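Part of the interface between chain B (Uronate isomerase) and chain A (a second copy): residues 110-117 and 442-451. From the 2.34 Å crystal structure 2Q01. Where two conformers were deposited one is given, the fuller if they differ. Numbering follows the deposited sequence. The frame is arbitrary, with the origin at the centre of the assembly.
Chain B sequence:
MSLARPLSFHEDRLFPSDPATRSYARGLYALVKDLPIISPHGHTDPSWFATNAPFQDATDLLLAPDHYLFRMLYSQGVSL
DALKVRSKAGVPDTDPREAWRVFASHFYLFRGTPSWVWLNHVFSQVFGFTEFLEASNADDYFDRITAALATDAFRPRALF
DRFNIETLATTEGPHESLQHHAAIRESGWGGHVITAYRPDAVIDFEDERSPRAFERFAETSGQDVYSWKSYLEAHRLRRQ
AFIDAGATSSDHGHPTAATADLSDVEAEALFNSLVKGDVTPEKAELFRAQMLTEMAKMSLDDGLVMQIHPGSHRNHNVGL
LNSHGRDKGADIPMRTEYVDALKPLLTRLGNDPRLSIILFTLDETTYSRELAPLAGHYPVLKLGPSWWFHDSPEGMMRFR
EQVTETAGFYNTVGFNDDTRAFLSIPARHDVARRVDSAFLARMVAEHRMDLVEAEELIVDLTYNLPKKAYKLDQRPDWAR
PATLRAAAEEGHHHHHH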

ATOM      1  N   PHE B 110     -21.605 -11.425  -6.197  1.00 41.51           N
ATOM      2  CA  PHE B 110     -21.262 -10.005  -6.226  1.00 43.53           C
ATOM      3  C   PHE B 110     -21.486  -9.248  -4.908  1.00 35.78           C
ATOM      4  O   PHE B 110     -21.372  -8.025  -4.867  1.00 41.14           O
ATOM      5  CB  PHE B 110     -21.984  -9.326  -7.391  1.00 34.80           C
ATOM      6  CG  PHE B 110     -21.631  -9.907  -8.733  1.00 47.66           C
ATOM      7  CD1 PHE B 110     -22.446 -10.863  -9.333  1.00 51.75           C
ATOM      8  CD2 PHE B 110     -20.473  -9.507  -9.393  1.00 51.63           C
ATOM      9  CE1 PHE B 110     -22.117 -11.406 -10.571  1.00 52.37           C
ATOM     10  CE2 PHE B 110     -20.136 -10.044 -10.632  1.00 31.75           C
ATOM     11  CZ  PHE B 110     -20.957 -10.993 -11.222  1.00 51.58           C
ATOM     12  N   ARG B 111     -21.791  -9.979  -3.838  1.00 39.12           N
ATOM     13  CA  ARG B 111     -21.914  -9.401  -2.498  1.00 36.83           C
ATOM     14  C   ARG B 111     -20.609  -8.725  -2.079  1.00 44.49           C
ATOM     15  O   ARG B 111     -19.559  -9.370  -2.000  1.00 40.85           O
ATOM     16  CB  ARG B 111     -22.295 -10.482  -1.472  1.00 36.30           C
ATOM     17  CG  ARG B 111     -23.761 -10.857  -1.493  1.00 24.22           C
ATOM     18  CD  ARG B 111     -24.032 -12.134  -0.718  1.00 44.78           C
ATOM     19  NE  ARG B 111     -25.373 -12.656  -0.991  1.00 39.89           N
ATOM     20  CZ  ARG B 111     -25.909 -13.718  -0.393  1.00 51.62           C
ATOM     21  NH1 ARG B 111     -27.135 -14.106  -0.715  1.00 50.55           N
ATOM     22  NH2 ARG B 111     -25.231 -14.396   0.526  1.00 44.96           N
ATOM     23  N   GLY B 112     -20.674  -7.418  -1.849  1.00 42.30           N
ATOM     24  CA  GLY B 112     -19.513  -6.673  -1.376  1.00 38.67           C
ATOM     25  C   GLY B 112     -18.712  -5.994  -2.467  1.00 42.20           C
ATOM     26  O   GLY B 112     -17.756  -5.256  -2.186  1.00 34.52           O
ATOM     27  N   THR B 113     -19.107  -6.246  -3.710  1.00 35.94           N
ATOM     28  CA  THR B 113     -18.414  -5.718  -4.878  1.00 36.92           C
ATOM     29  C   THR B 113     -19.136  -4.459  -5.340  1.00 41.64           C
ATOM     30  O   THR B 113     -20.311  -4.286  -5.026  1.00 47.14           O
ATOM     31  CB  THR B 113     -18.372  -6.759  -6.028  1.00 32.31           C
ATOM     32  OG1 THR B 113     -19.678  -6.920  -6.591  1.00 39.17           O
ATOM     33  CG2 THR B 113     -17.840  -8.103  -5.538  1.00 28.98           C
ATOM     34  N   PRO B 114     -18.439  -3.563  -6.072  1.00 44.70           N
ATOM     35  CA  PRO B 114     -19.114  -2.373  -6.611  1.00 41.42           C
ATOM     36  C   PRO B 114     -20.207  -2.659  -7.655  1.00 43.30           C
ATOM     37  O   PRO B 114     -21.070  -1.810  -7.881  1.00 46.76           O
ATOM     38  CB  PRO B 114     -17.965  -1.571  -7.233  1.00 39.73           C
ATOM     39  CG  PRO B 114     -16.908  -2.566  -7.505  1.00 41.22           C
ATOM     40  CD  PRO B 114     -17.001  -3.564  -6.404  1.00 40.53           C
ATOM     41  N   SER B 115     -20.170  -3.844  -8.265  1.00 50.29           N
ATOM     42  CA  SER B 115     -21.186  -4.276  -9.227  1.00 45.78           C
ATOM     43  C   SER B 115     -22.543  -4.533  -8.576  1.00 47.47           C
ATOM     44  O   SER B 115     -23.569  -4.481  -9.247  1.00 50.85           O
ATOM     45  CB  SER B 115     -20.727  -5.538  -9.955  1.00 48.21           C
ATOM     46  OG  SER B 115     -19.754  -5.230 -10.936  1.00 45.61           O
ATOM     47  N   TRP B 116     -22.533  -4.833  -7.278  1.00 41.11           N
ATOM     48  CA  TRP B 116     -23.748  -4.931  -6.483  1.00 39.31           C
ATOM     49  C   TRP B 116     -24.417  -3.563  -6.452  1.00 41.43           C
ATOM     50  O   TRP B 116     -25.622  -3.453  -6.656  1.00 53.52           O
ATOM     51  CB  TRP B 116     -23.408  -5.380  -5.061  1.00 44.51           C
ATOM     52  CG  TRP B 116     -24.583  -5.696  -4.179  1.00 44.81           C
ATOM     53  CD1 TRP B 116     -25.116  -6.928  -3.944  1.00 36.41           C
ATOM     54  CD2 TRP B 116     -25.351  -4.771  -3.392  1.00 45.56           C
ATOM     55  NE1 TRP B 116     -26.170  -6.834  -3.071  1.00 41.03           N
ATOM     56  CE2 TRP B 116     -26.338  -5.522  -2.715  1.00 44.15           C
ATOM     57  CE3 TRP B 116     -25.301  -3.381  -3.195  1.00 36.77           C
ATOM     58  CZ2 TRP B 116     -27.273  -4.931  -1.853  1.00 43.18           C
ATOM     59  CZ3 TRP B 116     -26.227  -2.795  -2.337  1.00 44.88           C
ATOM     60  CH2 TRP B 116     -27.202  -3.572  -1.676  1.00 39.23           C
ATOM     61  N   VAL B 117     -23.616  -2.530  -6.206  1.00 39.49           N
ATOM     62  CA  VAL B 117     -24.096  -1.155  -6.155  1.00 33.93           C
ATOM     63  C   VAL B 117     -24.599  -0.671  -7.525  1.00 37.87           C
ATOM     64  O   VAL B 117     -25.695  -0.117  -7.610  1.00 46.35           O
ATOM     65  CB  VAL B 117     -23.017  -0.190  -5.571  1.00 38.51           C
ATOM     66  CG1 VAL B 117     -23.495   1.245  -5.601  1.00 28.14           C
ATOM     67  CG2 VAL B 117     -22.651  -0.576  -4.135  1.00 28.81           C
TER
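Chain A, residues 442-451: RMVAEHRMDL

How does the chain A segment lie on chain B? It comes in as the end of a helix, through Met A443 and its neighbours, then leaves it in a bend where His A447 takes positive phi and psi (58/36), and runs on extended through Met A449 and Asp A450. Backbone hydrogen bonds to Met A443 O, from Arg A448 N at 2.6 Å and Met A449 N at 3.3 Å, tie the bend to the helix. On chain B a type II turn from Phe B110 to Thr B113 leads into the helix carrying Trp B116. The closest pair of CA atoms is that of Gly B112 and Met A449, 6.5 Å apart.

What does Trp B116 do? Its CA-to-CB bond points toward chain A, and with chi1 at -172° (t) and chi2 at 96° the indole lies along the backbone from His A447 to Asp A450. One face is covered by Arg A448 O, 3.2 Å from Trp B116 CE3, and by Met A449 CA, 4.1 Å from Trp B116 CZ2. At the ring edge Asp A450 OD1 stands 4.1 Å from Trp B116 CZ2; Asp A450 has chi1 -65° (m), and its end comes nearer than its sideways CB would suggest.

How do the two methionines reach the turn? The CA-to-CB bond of Met A443 points toward chain B, and the side chain curls, all three chi angles m, bringing its CE to 3.5 Å from Gly B112 CA. Met A449 starts sideways; chi1 at 89° (p) and chi2 at -174° (t) lead out to the sulfur, and chi3 at -32°, between wells, turns CE back to 3.9 Å from Arg B111 CB. Gly B112 has phi 95°, where a CB would jam against the carbonyl O of Arg B111. Thr B113, its CA-to-CB bond pointing away, uses its p rotamer to donate from OG1 to Phe B110 O at 2.7 Å, bracing the turn from within.

What joins the polar groups, when no direct hydrogen bond crosses? Water does. Arg A448 O accepts from water 1 at 2.9 Å and from water 2 at 3.0 Å; water 1 in turn accepts from Gly B112 N at 2.8 Å, and water 2 donates to Thr B113 O at 2.9 Å. Water 3 accepts from Arg A448 NH1 at 3.2 Å and donates weakly to Gly B112 O at 3.5 Å. The Arg A448 side chain is steadied within its own chain by a salt bridge, its NH2 lying 3.1 Å from Glu A446 OE2.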

ATOM      1  N   ARG A 442     -19.969  -2.797   8.793  1.00 34.68           N
ATOM      2  CA  ARG A 442     -19.669  -1.524   8.144  1.00 34.64           C
ATOM      3  C   ARG A 442     -20.261  -1.444   6.736  1.00 38.07           C
ATOM      4  O   ARG A 442     -20.575  -0.355   6.264  1.00 44.00           O
ATOM      5  CB  ARG A 442     -18.162  -1.305   8.070  1.00 39.61           C
ATOM      6  CG  ARG A 442     -17.724   0.094   8.479  1.00 59.42           C
ATOM      7  CD  ARG A 442     -16.933   0.808   7.392  1.00 65.16           C
ATOM      8  NE  ARG A 442     -15.876  -0.008   6.798  1.00 76.69           N
ATOM      9  CZ  ARG A 442     -15.287   0.267   5.637  1.00 75.20           C
ATOM     10  NH1 ARG A 442     -15.651   1.335   4.936  1.00 64.29           N
ATOM     11  NH2 ARG A 442     -14.340  -0.535   5.170  1.00 66.58           N
ATOM     12  N   MET A 443     -20.404  -2.595   6.075  1.00 43.95           N
ATOM     13  CA  MET A 443     -21.022  -2.663   4.750  0.50 44.57           C
ATOM     14  C   MET A 443     -22.530  -2.453   4.834  1.00 43.15           C
ATOM     15  O   MET A 443     -23.117  -1.779   3.987  1.00 43.74           O
ATOM     16  CB  MET A 443     -20.713  -4.004   4.077  0.50 46.90           C
ATOM     17  CG  MET A 443     -19.235  -4.241   3.794  0.50 46.30           C
ATOM     18  SD  MET A 443     -18.613  -3.258   2.422  0.50 50.31           S
ATOM     19  CE  MET A 443     -19.364  -4.128   1.063  0.50 18.57           C
ATOM     20  N   VAL A 444     -23.145  -3.040   5.862  1.00 42.83           N
ATOM     21  CA  VAL A 444     -24.581  -2.909   6.129  1.00 32.30           C
ATOM     22  C   VAL A 444     -24.940  -1.483   6.553  1.00 33.12           C
ATOM     23  O   VAL A 444     -25.877  -0.881   6.019  1.00 27.04           O
ATOM     24  CB  VAL A 444     -25.036  -3.886   7.238  1.00 30.49           C
ATOM     25  CG1 VAL A 444     -26.519  -3.708   7.535  1.00 30.54           C
ATOM     26  CG2 VAL A 444     -24.766  -5.311   6.827  1.00 31.43           C
ATOM     27  N   ALA A 445     -24.183  -0.958   7.515  1.00 26.86           N
ATOM     28  CA  ALA A 445     -24.350   0.415   7.996  1.00 32.31           C
ATOM     29  C   ALA A 445     -24.198   1.474   6.898  1.00 35.91           C
ATOM     30  O   ALA A 445     -24.797   2.547   6.988  1.00 48.06           O
ATOM     31  CB  ALA A 445     -23.384   0.693   9.135  1.00 26.21           C
ATOM     32  N   GLU A 446     -23.403   1.171   5.870  1.00 35.12           N
ATOM     33  CA  GLU A 446     -23.241   2.071   4.722  1.00 35.76           C
ATOM     34  C   GLU A 446     -24.131   1.647   3.560  1.00 37.40           C
ATOM     35  O   GLU A 446     -24.035   2.207   2.465  1.00 37.34           O
ATOM     36  CB  GLU A 446     -21.785   2.126   4.267  1.00 31.13           C
ATOM     37  CG  GLU A 446     -20.836   2.750   5.277  1.00 39.73           C
ATOM     38  CD  GLU A 446     -19.421   2.887   4.746  1.00 50.05           C
ATOM     39  OE1 GLU A 446     -18.519   3.194   5.552  1.00 58.71           O
ATOM     40  OE2 GLU A 446     -19.208   2.693   3.527  1.00 61.94           O
ATOM     41  N   HIS A 447     -24.985   0.651   3.825  1.00 35.25           N
ATOM     42  CA  HIS A 447     -25.983   0.109   2.883  1.00 37.22           C
ATOM     43  C   HIS A 447     -25.385  -0.428   1.587  1.00 44.38           C
ATOM     44  O   HIS A 447     -25.982  -0.312   0.512  1.00 40.45           O
ATOM     45  CB  HIS A 447     -27.104   1.120   2.611  1.00 43.95           C
ATOM     46  CG  HIS A 447     -27.569   1.846   3.836  1.00 43.49           C
ATOM     47  ND1 HIS A 447     -28.235   1.218   4.867  1.00 60.17           N
ATOM     48  CD2 HIS A 447     -27.450   3.143   4.199  1.00 32.07           C
ATOM     49  CE1 HIS A 447     -28.505   2.099   5.813  1.00 55.74           C
ATOM     50  NE2 HIS A 447     -28.044   3.276   5.430  1.00 36.27           N
ATOM     51  N   ARG A 448     -24.204  -1.030   1.719  1.00 40.71           N
ATOM     52  CA  ARG A 448     -23.503  -1.666   0.607  1.00 39.70           C
ATOM     53  C   ARG A 448     -23.847  -3.147   0.531  1.00 43.57           C
ATOM     54  O   ARG A 448     -23.586  -3.803  -0.480  1.00 41.50           O
ATOM     55  CB  ARG A 448     -22.004  -1.485   0.762  1.00 31.52           C
ATOM     56  CG  ARG A 448     -21.546  -0.070   0.545  1.00 31.80           C
ATOM     57  CD  ARG A 448     -20.099  -0.067   0.138  1.00 51.15           C
ATOM     58  NE  ARG A 448     -19.227   0.431   1.192  1.00 45.33           N
ATOM     59  CZ  ARG A 448     -17.918   0.211   1.233  1.00 65.12           C
ATOM     60  NH1 ARG A 448     -17.336  -0.519   0.289  1.00 63.51           N
ATOM     61  NH2 ARG A 448     -17.196   0.708   2.225  1.00 77.64           N
ATOM     62  N   MET A 449     -24.418  -3.668   1.617  1.00 44.84           N
ATOM     63  CA  MET A 449     -25.056  -4.976   1.605  1.00 30.31           C
ATOM     64  C   MET A 449     -26.239  -5.013   2.555  1.00 40.41           C
ATOM     65  O   MET A 449     -26.349  -4.190   3.463  1.00 51.02           O
ATOM     66  CB  MET A 449     -24.051  -6.097   1.895  1.00 29.82           C
ATOM     67  CG  MET A 449     -23.825  -6.478   3.340  1.00 46.86           C
ATOM     68  SD  MET A 449     -22.500  -7.693   3.492  1.00 39.31           S
ATOM     69  CE  MET A 449     -22.721  -8.579   1.963  1.00 52.18           C
ATOM     70  N   ASP A 450     -27.140  -5.955   2.317  1.00 42.84           N
ATOM     71  CA  ASP A 450     -28.302  -6.131   3.165  1.00 40.93           C
ATOM     72  C   ASP A 450     -27.905  -7.022   4.333  1.00 40.92           C
ATOM     73  O   ASP A 450     -26.932  -7.771   4.234  1.00 54.32           O
ATOM     74  CB  ASP A 450     -29.445  -6.748   2.358  1.00 42.24           C
ATOM     75  CG  ASP A 450     -29.953  -5.827   1.247  1.00 58.33           C
ATOM     76  OD1 ASP A 450     -29.789  -4.590   1.351  1.00 71.36           O
ATOM     77  OD2 ASP A 450     -30.534  -6.340   0.265  1.00 61.94           O
ATOM     78  N   LEU A 451     -28.644  -6.934   5.436  1.00 36.52           N
ATOM     79  CA  LEU A 451     -28.371  -7.755   6.624  1.00 42.84           C
ATOM     80  C   LEU A 451     -28.540  -9.252   6.349  1.00 41.79           C
ATOM     81  O   LEU A 451     -27.831 -10.070   6.928  1.00 46.91           O
ATOM     82  CB  LEU A 451     -29.280  -7.352   7.784  1.00 41.74           C
ATOM     83  CG  LEU A 451     -28.674  -7.018   9.152  1.00 39.21           C
ATOM     84  CD1 LEU A 451     -29.787  -7.012  10.186  1.00 58.10           C
ATOM     85  CD2 LEU A 451     -27.564  -7.959   9.583  1.00 25.68           C
TER
HETATM   86  O   HOH W   1     -23.265  -6.579  -1.202  1.00 34.08           O
HETATM   87  O   HOH W   2     -21.302  -3.529  -2.416  1.00 47.47           O
HETATM   88  O   HOH W   3     -18.613  -1.904  -2.301  1.00 65.54           O